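Local coordinates for protein LbaCas13a H328A (C2c2) (Lachnospiraceae bacterium NK4A179, PDB 5WLH) that binds its CRISPR RNA guide and, as a Cas13a (C2c2) enzyme, probably cleaves target RNA with its paired HEPN domains, at residues A[1126-1131]-A[1278-1283]; A[1268-1273]-A[1283-1288]. All coordinates share one frame; numbering follows the deposited sequence.

Interaction 1. Residues A[1126-1131]-A[1278-1283]; sequences IYLRER and LKYRKN. With nucleotides of chain B.
Leu1128 and Tyr1280 make the apolar part of this contact. The leucine sets CD2 over the middle of the tyrosine ring, 3.7 Å from the ring centroid and nearly on its normal, a CH-pi contact that suits a branched aliphatic chain against a flat aromatic one. On the opposite face lies CG of Lys1279, and at the edge, near the ring plane, O4' of A28 of chain B stands 3.4 Å from CE1 of Tyr1280. The ring thus packs its face on helix 1106-1145 and turns its edge to the ribose, while Leu1128 touches the same nucleotide through CD1.

The polar part centres on one phosphate oxygen. Arg1131 runs extended until its chain bends at chi3 (74°), which presents NH1 and NH2 together to OP1 of A28 of chain B: both donate hydrogen bonds, NH1 at 2.9 Å and NH2 at 2.8 Å from OP1. Tyr1280 OH adds at most a weak bond to this OP1 at 3.2 Å. Glu496 forms a salt bridge with Arg1131, so the guanidinium probably shares its charge between protein and RNA. Shortening Tyr1280 to an alanine would probably open a gap beside the sugar of A28 of chain B, leave CD2 of Leu1128 without its aromatic partner and lose the weak hydroxyl contact to the phosphate.

Farther along, Lys1282 NZ donates a 2.9 Å hydrogen bond to OP1 of G9 of chain B. The backbone O of Lys1282 accepts one of 2.6 Å from O2' of A6 of chain B.

Such pairing of basic side chains with phosphates and of backbone with 2'-hydroxyls characterises sequence-independent RNA recognition; here it forms a crRNA-binding site of this Cas13a.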
loop_
_atom_site.group_PDB
_atom_site.type_symbol
_atom_site.label_atom_id
_atom_site.label_comp_id
_atom_site.label_asym_id
_atom_site.label_seq_id
_atom_site.Cartn_x
_atom_site.Cartn_y
_atom_site.Cartn_z
ATOM N N ILE A 1126 10.283 -1.942 6.044
ATOM C CA ILE A 1126 11.080 -2.583 7.096
ATOM C C ILE A 1126 10.191 -3.458 7.963
ATOM O O ILE A 1126 10.528 -4.607 8.275
ATOM C CB ILE A 1126 11.813 -1.539 7.953
ATOM C CG1 ILE A 1126 12.998 -0.974 7.179
ATOM C CG2 ILE A 1126 12.253 -2.189 9.301
ATOM C CD1 ILE A 1126 13.584 0.289 7.788
ATOM N N TYR A 1127 9.051 -2.914 8.387
ATOM C CA TYR A 1127 8.189 -3.655 9.302
ATOM C C TYR A 1127 7.387 -4.721 8.585
ATOM O O TYR A 1127 7.001 -5.711 9.213
ATOM C CB TYR A 1127 7.322 -2.665 10.094
ATOM C CG TYR A 1127 8.199 -2.064 11.173
ATOM C CD1 TYR A 1127 8.411 -2.744 12.375
ATOM C CD2 TYR A 1127 8.901 -0.883 10.951
ATOM C CE1 TYR A 1127 9.261 -2.236 13.345
ATOM C CE2 TYR A 1127 9.743 -0.357 11.930
ATOM C CZ TYR A 1127 9.923 -1.032 13.117
ATOM O OH TYR A 1127 10.771 -0.516 14.077
ATOM N N LEU A 1128 7.187 -4.573 7.272
ATOM C CA LEU A 1128 6.707 -5.692 6.473
ATOM C C LEU A 1128 7.704 -6.840 6.523
ATOM O O LEU A 1128 7.340 -7.982 6.812
ATOM C CB LEU A 1128 6.478 -5.248 5.026
ATOM C CG LEU A 1128 5.570 -6.123 4.160
ATOM C CD1 LEU A 1128 4.131 -6.090 4.716
ATOM C CD2 LEU A 1128 5.599 -5.606 2.701
ATOM N N ARG A 1129 8.976 -6.547 6.234
ATOM C CA ARG A 1129 9.986 -7.605 6.235
ATOM C C ARG A 1129 10.157 -8.208 7.621
ATOM O O ARG A 1129 10.287 -9.433 7.762
ATOM C CB ARG A 1129 11.320 -7.064 5.727
ATOM C CG ARG A 1129 12.356 -8.186 5.478
ATOM C CD ARG A 1129 13.673 -7.612 4.966
ATOM N NE ARG A 1129 14.540 -8.651 4.420
ATOM C CZ ARG A 1129 15.334 -9.431 5.145
ATOM N NH1 ARG A 1129 15.362 -9.325 6.465
ATOM N NH2 ARG A 1129 16.088 -10.345 4.541
ATOM N N GLU A 1130 10.142 -7.368 8.661
ATOM C CA GLU A 1130 10.401 -7.902 9.992
ATOM C C GLU A 1130 9.294 -8.843 10.406
ATOM O O GLU A 1130 9.553 -9.894 11.010
ATOM C CB GLU A 1130 10.550 -6.783 11.018
ATOM C CG GLU A 1130 11.041 -7.343 12.355
ATOM C CD GLU A 1130 11.405 -6.260 13.329
ATOM O OE1 GLU A 1130 10.489 -5.728 13.983
ATOM O OE2 GLU A 1130 12.607 -5.962 13.441
ATOM N N ARG A 1131 8.051 -8.478 10.089
ATOM C CA ARG A 1131 6.939 -9.387 10.327
ATOM C C ARG A 1131 7.165 -10.707 9.600
ATOM O O ARG A 1131 6.943 -11.786 10.154
ATOM C CB ARG A 1131 5.621 -8.757 9.864
ATOM C CG ARG A 1131 4.419 -9.698 9.964
ATOM C CD ARG A 1131 3.285 -9.219 9.105
ATOM N NE ARG A 1131 3.592 -9.469 7.685
ATOM C CZ ARG A 1131 2.838 -9.051 6.669
ATOM N NH1 ARG A 1131 1.712 -8.381 6.907
ATOM N NH2 ARG A 1131 3.193 -9.339 5.416
ATOM N N LEU A 1278 8.345 -12.380 -4.008
ATOM C CA LEU A 1278 8.255 -11.662 -5.276
ATOM C C LEU A 1278 7.166 -10.609 -5.268
ATOM O O LEU A 1278 7.301 -9.562 -5.914
ATOM C CB LEU A 1278 7.971 -12.662 -6.402
ATOM C CG LEU A 1278 9.159 -13.517 -6.836
ATOM C CD1 LEU A 1278 8.650 -14.739 -7.573
ATOM C CD2 LEU A 1278 10.102 -12.690 -7.722
ATOM N N LYS A 1279 6.047 -10.887 -4.596
ATOM C CA LYS A 1279 4.929 -9.963 -4.735
ATOM C C LYS A 1279 5.218 -8.623 -4.075
ATOM O O LYS A 1279 4.642 -7.617 -4.494
ATOM C CB LYS A 1279 3.642 -10.598 -4.213
ATOM C CG LYS A 1279 3.356 -10.439 -2.731
ATOM C CD LYS A 1279 1.932 -10.959 -2.473
ATOM C CE LYS A 1279 1.642 -11.201 -1.023
ATOM N NZ LYS A 1279 2.379 -12.417 -0.518
ATOM N N TYR A 1280 6.135 -8.573 -3.093
ATOM C CA TYR A 1280 6.567 -7.289 -2.552
ATOM C C TYR A 1280 7.681 -6.681 -3.402
ATOM O O TYR A 1280 7.611 -5.505 -3.769
ATOM C CB TYR A 1280 7.019 -7.431 -1.089
ATOM C CG TYR A 1280 5.940 -8.000 -0.220
ATOM C CD1 TYR A 1280 4.625 -7.511 -0.285
ATOM C CD2 TYR A 1280 6.212 -9.053 0.642
ATOM C CE1 TYR A 1280 3.623 -8.055 0.520
ATOM C CE2 TYR A 1280 5.235 -9.589 1.443
ATOM C CZ TYR A 1280 3.944 -9.107 1.376
ATOM O OH TYR A 1280 2.992 -9.703 2.190
ATOM N N ARG A 1281 8.699 -7.481 -3.741
ATOM C CA ARG A 1281 9.813 -6.973 -4.535
ATOM C C ARG A 1281 9.324 -6.319 -5.815
ATOM O O ARG A 1281 9.720 -5.192 -6.148
ATOM C CB ARG A 1281 10.788 -8.098 -4.901
ATOM C CG ARG A 1281 11.902 -7.562 -5.835
ATOM C CD ARG A 1281 12.979 -8.601 -6.166
ATOM N NE ARG A 1281 12.507 -9.577 -7.133
ATOM C CZ ARG A 1281 12.505 -9.384 -8.451
ATOM N NH1 ARG A 1281 12.071 -10.345 -9.267
ATOM N NH2 ARG A 1281 12.935 -8.231 -8.948
ATOM N N LYS A 1282 8.460 -7.012 -6.549
ATOM C CA LYS A 1282 8.142 -6.540 -7.889
ATOM C C LYS A 1282 7.192 -5.360 -7.889
ATOM O O LYS A 1282 6.941 -4.811 -8.954
ATOM C CB LYS A 1282 7.581 -7.679 -8.727
ATOM C CG LYS A 1282 8.647 -8.763 -8.918
ATOM C CD LYS A 1282 8.509 -9.506 -10.226
ATOM C CE LYS A 1282 7.316 -10.453 -10.213
ATOM N NZ LYS A 1282 7.091 -11.013 -11.583
ATOM N N ASN A 1283 6.672 -4.952 -6.738
ATOM C CA ASN A 1283 5.881 -3.729 -6.680
ATOM C C ASN A 1283 6.663 -2.540 -6.139
ATOM O O ASN A 1283 6.103 -1.436 -6.041
ATOM C CB ASN A 1283 4.628 -3.952 -5.829
ATOM C CG ASN A 1283 3.497 -2.986 -6.184
ATOM O OD1 ASN A 1283 3.407 -2.506 -7.319
ATOM N ND2 ASN A 1283 2.603 -2.736 -5.223
ATOM P P A B 28 -0.185 -7.902 3.596
ATOM O OP1 A B 28 0.740 -8.851 4.251
ATOM O OP2 A B 28 -1.327 -7.319 4.329
ATOM O "O5'" A B 28 0.705 -6.690 3.099
ATOM C "C5'" A B 28 0.137 -5.684 2.296
ATOM C "C4'" A B 28 0.902 -5.539 1.012
ATOM O "O4'" A B 28 0.594 -6.629 0.098
ATOM C "C3'" A B 28 0.578 -4.303 0.204
ATOM O "O3'" A B 28 1.175 -3.139 0.719
ATOM C "C2'" A B 28 1.102 -4.689 -1.160
ATOM O "O2'" A B 28 2.518 -4.652 -1.131
ATOM C "C1'" A B 28 0.662 -6.157 -1.227
ATOM N N9 A B 28 -0.672 -6.272 -1.833
ATOM C C8 A B 28 -1.886 -6.472 -1.225
ATOM N N7 A B 28 -2.896 -6.489 -2.090
ATOM C C5 A B 28 -2.283 -6.299 -3.325
ATOM C C6 A B 28 -2.788 -6.242 -4.637
ATOM N N6 A B 28 -4.091 -6.383 -4.949
ATOM N N1 A B 28 -1.912 -6.027 -5.636
ATOM C C2 A B 28 -0.610 -5.910 -5.329
ATOM N N3 A B 28 -0.010 -5.961 -4.145
ATOM C C4 A B 28 -0.920 -6.159 -3.168
ATOM P P G B 9 3.730 -12.536 -11.239
ATOM O OP1 G B 9 5.058 -13.071 -11.626
ATOM O OP2 G B 9 2.540 -12.863 -12.059
ATOM O "O5'" G B 9 3.376 -12.998 -9.757
ATOM C "C5'" G B 9 4.294 -12.822 -8.690
ATOM C "C4'" G B 9 3.613 -13.109 -7.373
ATOM O "O4'" G B 9 2.672 -12.042 -7.081
ATOM C "C3'" G B 9 2.750 -14.356 -7.344
ATOM O "O3'" G B 9 3.498 -15.545 -7.155
ATOM C "C2'" G B 9 1.779 -14.052 -6.215
ATOM O "O2'" G B 9 2.430 -14.148 -4.951
ATOM C "C1'" G B 9 1.509 -12.583 -6.478
ATOM N N9 G B 9 0.365 -12.376 -7.389
ATOM C C8 G B 9 0.373 -12.135 -8.746
ATOM N N7 G B 9 -0.829 -11.997 -9.249
ATOM C C5 G B 9 -1.682 -12.147 -8.144
ATOM C C6 G B 9 -3.099 -12.098 -8.034
ATOM O O6 G B 9 -3.921 -11.873 -8.938
ATOM N N1 G B 9 -3.545 -12.317 -6.723
ATOM C C2 G B 9 -2.725 -12.581 -5.644
ATOM N N2 G B 9 -3.311 -12.770 -4.441
ATOM N N3 G B 9 -1.410 -12.609 -5.743
ATOM C C4 G B 9 -0.958 -12.397 -6.998
ATOM P P A B 6 11.492 -6.218 -16.674
ATOM O OP1 A B 6 12.211 -7.500 -16.741
ATOM O OP2 A B 6 10.657 -5.738 -17.816
ATOM O "O5'" A B 6 10.516 -6.267 -15.404
ATOM C "C5'" A B 6 10.915 -6.922 -14.200
ATOM C "C4'" A B 6 10.359 -6.214 -12.978
ATOM O "O4'" A B 6 10.950 -4.903 -12.871
ATOM C "C3'" A B 6 8.865 -5.933 -12.998
ATOM O "O3'" A B 6 8.113 -7.051 -12.589
ATOM C "C2'" A B 6 8.734 -4.743 -12.064
ATOM O "O2'" A B 6 8.880 -5.168 -10.710
ATOM C "C1'" A B 6 9.994 -3.972 -12.419
ATOM N N9 A B 6 9.793 -2.985 -13.490
ATOM C C8 A B 6 10.412 -2.963 -14.716
ATOM N N7 A B 6 10.079 -1.932 -15.447
ATOM C C5 A B 6 9.193 -1.230 -14.635
ATOM C C6 A B 6 8.490 -0.042 -14.833
ATOM N N6 A B 6 8.586 0.673 -15.965
ATOM N N1 A B 6 7.700 0.397 -13.819
ATOM C C2 A B 6 7.610 -0.325 -12.692
ATOM N N3 A B 6 8.219 -1.475 -12.402
ATOM C C4 A B 6 9.011 -1.866 -13.419
#

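Interaction 2. Residues A[1268-1273]-A[1283-1288]; sequences EVFDRF and NVPTIL. With nucleotides of chain B.
Phe1270 leans across to Val1284 and Pro1285, and its side chain can be followed outward as a series of contacts. At the root, CB lies 4.0 Å from CG1 of Val1284. With CG anti to the backbone N (chi1 -179°), the ring then extends past the valine to the proline: CD1 comes within 3.6 Å of Pro1285 CD, CE1 lies 3.8 Å from both CD and CG of Pro1285, and that CG sits over one face, displaced toward the rim, in a CH-pi contact. Farther out the ring also meets the RNA. CZ is 3.7 Å from O4' of A6 of chain B, and CE2 meets O2' of A4 of chain B at 3.5 Å near the ring plane. A large, flat, apolar group suits this place, because it can touch the start of a helix with one face and two riboses with its far end.

Proline fits the first turn of helix 1284-1294, where its missing N-H costs no helical bond, and its CB packs on the base of A6 of chain B. Val1269 meets Val1284 through one methyl each, CG1 to CG2 at 3.9 Å. Just before the helix, Asn1283 sends ND2 the other way to O2' of A29 of chain B, a nearly straight hydrogen bond of 3.0 Å (174°). Within its own helix, Arg1272 grips OE1 of Glu1268 side-on through NE and NH2, a salt bridge across one turn.

The two helical segments run nearly antiparallel (158° between their directions). Trp1125 of helix 1106-1145 packs on Val1284, while Ile1328 of strand 1321-1330 touches both Phe1270 and Pro1285 and Phe1303 of strand 1297-1310 adjoins the proline.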
loop_
_atom_site.group_PDB
_atom_site.type_symbol
_atom_site.label_atom_id
_atom_site.label_comp_id
_atom_site.label_asym_id
_atom_site.label_seq_id
_atom_site.Cartn_x
_atom_site.Cartn_y
_atom_site.Cartn_z
ATOM N N GLU A 1268 18.172 -0.400 -3.727
ATOM C CA GLU A 1268 18.702 -1.519 -2.963
ATOM C C GLU A 1268 17.581 -2.330 -2.326
ATOM O O GLU A 1268 17.702 -3.555 -2.199
ATOM C CB GLU A 1268 19.698 -1.041 -1.908
ATOM C CG GLU A 1268 20.336 -2.235 -1.202
ATOM C CD GLU A 1268 21.397 -1.844 -0.202
ATOM O OE1 GLU A 1268 21.931 -2.762 0.450
ATOM O OE2 GLU A 1268 21.684 -0.635 -0.065
ATOM N N VAL A 1269 16.485 -1.672 -1.936
ATOM C CA VAL A 1269 15.308 -2.410 -1.489
ATOM C C VAL A 1269 14.835 -3.338 -2.601
ATOM O O VAL A 1269 14.651 -4.542 -2.403
ATOM C CB VAL A 1269 14.204 -1.430 -1.041
ATOM C CG1 VAL A 1269 12.861 -2.171 -0.855
ATOM C CG2 VAL A 1269 14.611 -0.722 0.247
ATOM N N PHE A 1270 14.653 -2.788 -3.800
ATOM C CA PHE A 1270 14.260 -3.597 -4.947
ATOM C C PHE A 1270 15.238 -4.745 -5.178
ATOM O O PHE A 1270 14.831 -5.870 -5.480
ATOM C CB PHE A 1270 14.184 -2.716 -6.199
ATOM C CG PHE A 1270 13.775 -3.449 -7.438
ATOM C CD1 PHE A 1270 12.510 -4.025 -7.530
ATOM C CD2 PHE A 1270 14.628 -3.513 -8.540
ATOM C CE1 PHE A 1270 12.111 -4.703 -8.667
ATOM C CE2 PHE A 1270 14.248 -4.180 -9.687
ATOM C CZ PHE A 1270 12.979 -4.760 -9.768
ATOM N N ASP A 1271 16.529 -4.471 -5.050
ATOM C CA ASP A 1271 17.523 -5.477 -5.392
ATOM C C ASP A 1271 17.516 -6.629 -4.401
ATOM O O ASP A 1271 17.590 -7.797 -4.805
ATOM C CB ASP A 1271 18.911 -4.854 -5.450
ATOM C CG ASP A 1271 19.970 -5.882 -5.803
ATOM O OD1 ASP A 1271 20.205 -6.107 -7.015
ATOM O OD2 ASP A 1271 20.525 -6.492 -4.870
ATOM N N ARG A 1272 17.419 -6.334 -3.092
ATOM C CA ARG A 1272 17.630 -7.420 -2.141
ATOM C C ARG A 1272 16.890 -7.329 -0.814
ATOM O O ARG A 1272 17.147 -8.176 0.048
ATOM C CB ARG A 1272 19.134 -7.568 -1.830
ATOM C CG ARG A 1272 19.807 -6.327 -1.253
ATOM C CD ARG A 1272 21.266 -6.683 -0.926
ATOM N NE ARG A 1272 22.092 -5.543 -0.555
ATOM C CZ ARG A 1272 23.403 -5.648 -0.342
ATOM N NH1 ARG A 1272 23.988 -6.836 -0.478
ATOM N NH2 ARG A 1272 24.117 -4.589 0.007
ATOM N N PHE A 1273 15.990 -6.365 -0.589
ATOM C CA PHE A 1273 15.306 -6.371 0.697
ATOM C C PHE A 1273 14.148 -7.363 0.707
ATOM O O PHE A 1273 13.812 -7.924 1.756
ATOM C CB PHE A 1273 14.820 -4.957 1.021
ATOM C CG PHE A 1273 14.527 -4.718 2.472
ATOM C CD1 PHE A 1273 15.547 -4.704 3.416
ATOM C CD2 PHE A 1273 13.217 -4.485 2.893
ATOM C CE1 PHE A 1273 15.270 -4.472 4.748
ATOM C CE2 PHE A 1273 12.940 -4.242 4.234
ATOM C CZ PHE A 1273 13.963 -4.225 5.155
ATOM N N ASN A 1283 6.672 -4.952 -6.738
ATOM C CA ASN A 1283 5.881 -3.729 -6.680
ATOM C C ASN A 1283 6.663 -2.540 -6.139
ATOM O O ASN A 1283 6.103 -1.436 -6.041
ATOM C CB ASN A 1283 4.628 -3.952 -5.829
ATOM C CG ASN A 1283 3.497 -2.986 -6.184
ATOM O OD1 ASN A 1283 3.407 -2.506 -7.319
ATOM N ND2 ASN A 1283 2.603 -2.736 -5.223
ATOM N N VAL A 1284 7.933 -2.733 -5.770
ATOM C CA VAL A 1284 8.704 -1.632 -5.183
ATOM C C VAL A 1284 8.799 -0.453 -6.120
ATOM O O VAL A 1284 8.499 0.689 -5.707
ATOM C CB VAL A 1284 10.067 -2.146 -4.693
ATOM C CG1 VAL A 1284 11.029 -0.974 -4.482
ATOM C CG2 VAL A 1284 9.925 -2.940 -3.364
ATOM N N PRO A 1285 9.166 -0.593 -7.401
ATOM C CA PRO A 1285 9.212 0.591 -8.268
ATOM C C PRO A 1285 7.854 1.242 -8.464
ATOM O O PRO A 1285 7.750 2.472 -8.475
ATOM C CB PRO A 1285 9.786 0.040 -9.585
ATOM C CG PRO A 1285 10.557 -1.244 -9.157
ATOM C CD PRO A 1285 9.683 -1.812 -8.062
ATOM N N THR A 1286 6.799 0.445 -8.623
ATOM C CA THR A 1286 5.466 1.012 -8.823
ATOM C C THR A 1286 5.052 1.846 -7.622
ATOM O O THR A 1286 4.449 2.911 -7.767
ATOM C CB THR A 1286 4.474 -0.125 -9.057
ATOM O OG1 THR A 1286 4.734 -0.694 -10.344
ATOM C CG2 THR A 1286 3.003 0.385 -8.981
ATOM N N ILE A 1287 5.374 1.375 -6.416
ATOM C CA ILE A 1287 5.003 2.138 -5.232
ATOM C C ILE A 1287 5.711 3.483 -5.225
ATOM O O ILE A 1287 5.111 4.517 -4.902
ATOM C CB ILE A 1287 5.300 1.309 -3.977
ATOM C CG1 ILE A 1287 4.261 0.180 -3.878
ATOM C CG2 ILE A 1287 5.248 2.187 -2.734
ATOM C CD1 ILE A 1287 4.611 -0.867 -2.829
ATOM N N LEU A 1288 6.996 3.495 -5.590
ATOM C CA LEU A 1288 7.727 4.753 -5.721
ATOM C C LEU A 1288 7.079 5.649 -6.765
ATOM O O LEU A 1288 6.831 6.832 -6.519
ATOM C CB LEU A 1288 9.184 4.469 -6.094
ATOM C CG LEU A 1288 10.039 5.687 -6.477
ATOM C CD1 LEU A 1288 10.144 6.645 -5.320
ATOM C CD2 LEU A 1288 11.423 5.226 -6.880
ATOM P P A B 29 0.309 -1.803 0.882
ATOM O OP1 A B 29 1.194 -0.858 1.632
ATOM O OP2 A B 29 -1.080 -2.159 1.329
ATOM O "O5'" A B 29 0.075 -1.296 -0.604
ATOM C "C5'" A B 29 1.166 -0.893 -1.415
ATOM C "C4'" A B 29 0.836 -1.036 -2.884
ATOM O "O4'" A B 29 0.359 -2.371 -3.164
ATOM C "C3'" A B 29 -0.264 -0.142 -3.436
ATOM O "O3'" A B 29 0.206 1.164 -3.699
ATOM C "C2'" A B 29 -0.673 -0.895 -4.687
ATOM O "O2'" A B 29 0.333 -0.769 -5.677
ATOM C "C1'" A B 29 -0.619 -2.331 -4.175
ATOM N N9 A B 29 -1.913 -2.708 -3.569
ATOM C C8 A B 29 -2.220 -2.919 -2.251
ATOM N N7 A B 29 -3.490 -3.237 -2.060
ATOM C C5 A B 29 -4.024 -3.226 -3.333
ATOM C C6 A B 29 -5.329 -3.470 -3.794
ATOM N N6 A B 29 -6.329 -3.801 -2.965
ATOM N N1 A B 29 -5.546 -3.368 -5.109
ATOM C C2 A B 29 -4.520 -3.046 -5.910
ATOM N N3 A B 29 -3.241 -2.793 -5.591
ATOM C C4 A B 29 -3.068 -2.902 -4.269
ATOM P P A B 6 11.492 -6.218 -16.674
ATOM O OP1 A B 6 12.211 -7.500 -16.741
ATOM O OP2 A B 6 10.657 -5.738 -17.816
ATOM O "O5'" A B 6 10.516 -6.267 -15.404
ATOM C "C5'" A B 6 10.915 -6.922 -14.200
ATOM C "C4'" A B 6 10.359 -6.214 -12.978
ATOM O "O4'" A B 6 10.950 -4.903 -12.871
ATOM C "C3'" A B 6 8.865 -5.933 -12.998
ATOM O "O3'" A B 6 8.113 -7.051 -12.589
ATOM C "C2'" A B 6 8.734 -4.743 -12.064
ATOM O "O2'" A B 6 8.880 -5.168 -10.710
ATOM C "C1'" A B 6 9.994 -3.972 -12.419
ATOM N N9 A B 6 9.793 -2.985 -13.490
ATOM C C8 A B 6 10.412 -2.963 -14.716
ATOM N N7 A B 6 10.079 -1.932 -15.447
ATOM C C5 A B 6 9.193 -1.230 -14.635
ATOM C C6 A B 6 8.490 -0.042 -14.833
ATOM N N6 A B 6 8.586 0.673 -15.965
ATOM N N1 A B 6 7.700 0.397 -13.819
ATOM C C2 A B 6 7.610 -0.325 -12.692
ATOM N N3 A B 6 8.219 -1.475 -12.402
ATOM C C4 A B 6 9.011 -1.866 -13.419
ATOM P P A B 4 18.613 -10.891 -9.818
ATOM O OP1 A B 4 17.458 -11.408 -9.022
ATOM O OP2 A B 4 19.160 -11.679 -10.954
ATOM O "O5'" A B 4 18.223 -9.469 -10.404
ATOM C "C5'" A B 4 17.731 -8.446 -9.554
ATOM C "C4'" A B 4 17.650 -7.150 -10.303
ATOM O "O4'" A B 4 18.977 -6.748 -10.721
ATOM C "C3'" A B 4 16.862 -7.202 -11.596
ATOM O "O3'" A B 4 15.471 -7.095 -11.379
ATOM C "C2'" A B 4 17.447 -6.040 -12.384
ATOM O "O2'" A B 4 16.955 -4.802 -11.887
ATOM C "C1'" A B 4 18.917 -6.141 -11.994
ATOM N N9 A B 4 19.687 -6.982 -12.929
ATOM C C8 A B 4 20.112 -8.280 -12.788
ATOM N N7 A B 4 20.813 -8.712 -13.815
ATOM C C5 A B 4 20.859 -7.617 -14.670
ATOM C C6 A B 4 21.437 -7.398 -15.942
ATOM N N6 A B 4 22.138 -8.309 -16.618
ATOM N N1 A B 4 21.282 -6.174 -16.492
ATOM C C2 A B 4 20.585 -5.240 -15.839
ATOM N N3 A B 4 19.994 -5.332 -14.647
ATOM C C4 A B 4 20.164 -6.550 -14.130
#

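How the interactions relate
From the N terminus the chain first supplies 1126-1131, in the long helix 1106-1145, then 1268-1273, 1278-1283 and 1283-1288. Interaction 1 closes a loop of 146 residues, whereas interaction 2 closes a short connection of nine residues that includes helix 1278-1281; since 1268-1273 falls within the long loop and 1283-1288 mostly follows it, the two cross. Asn1283 belongs to both. They also touch directly: NE of Arg1129 probably hydrogen-bonds O of Phe1273 at 2.9 Å, and Arg1281 O packs against the Phe1270 ring. Together they tie helix 1106-1145 to the consecutive helices 1262-1273, 1278-1281 and 1284-1294, beside the bound RNA.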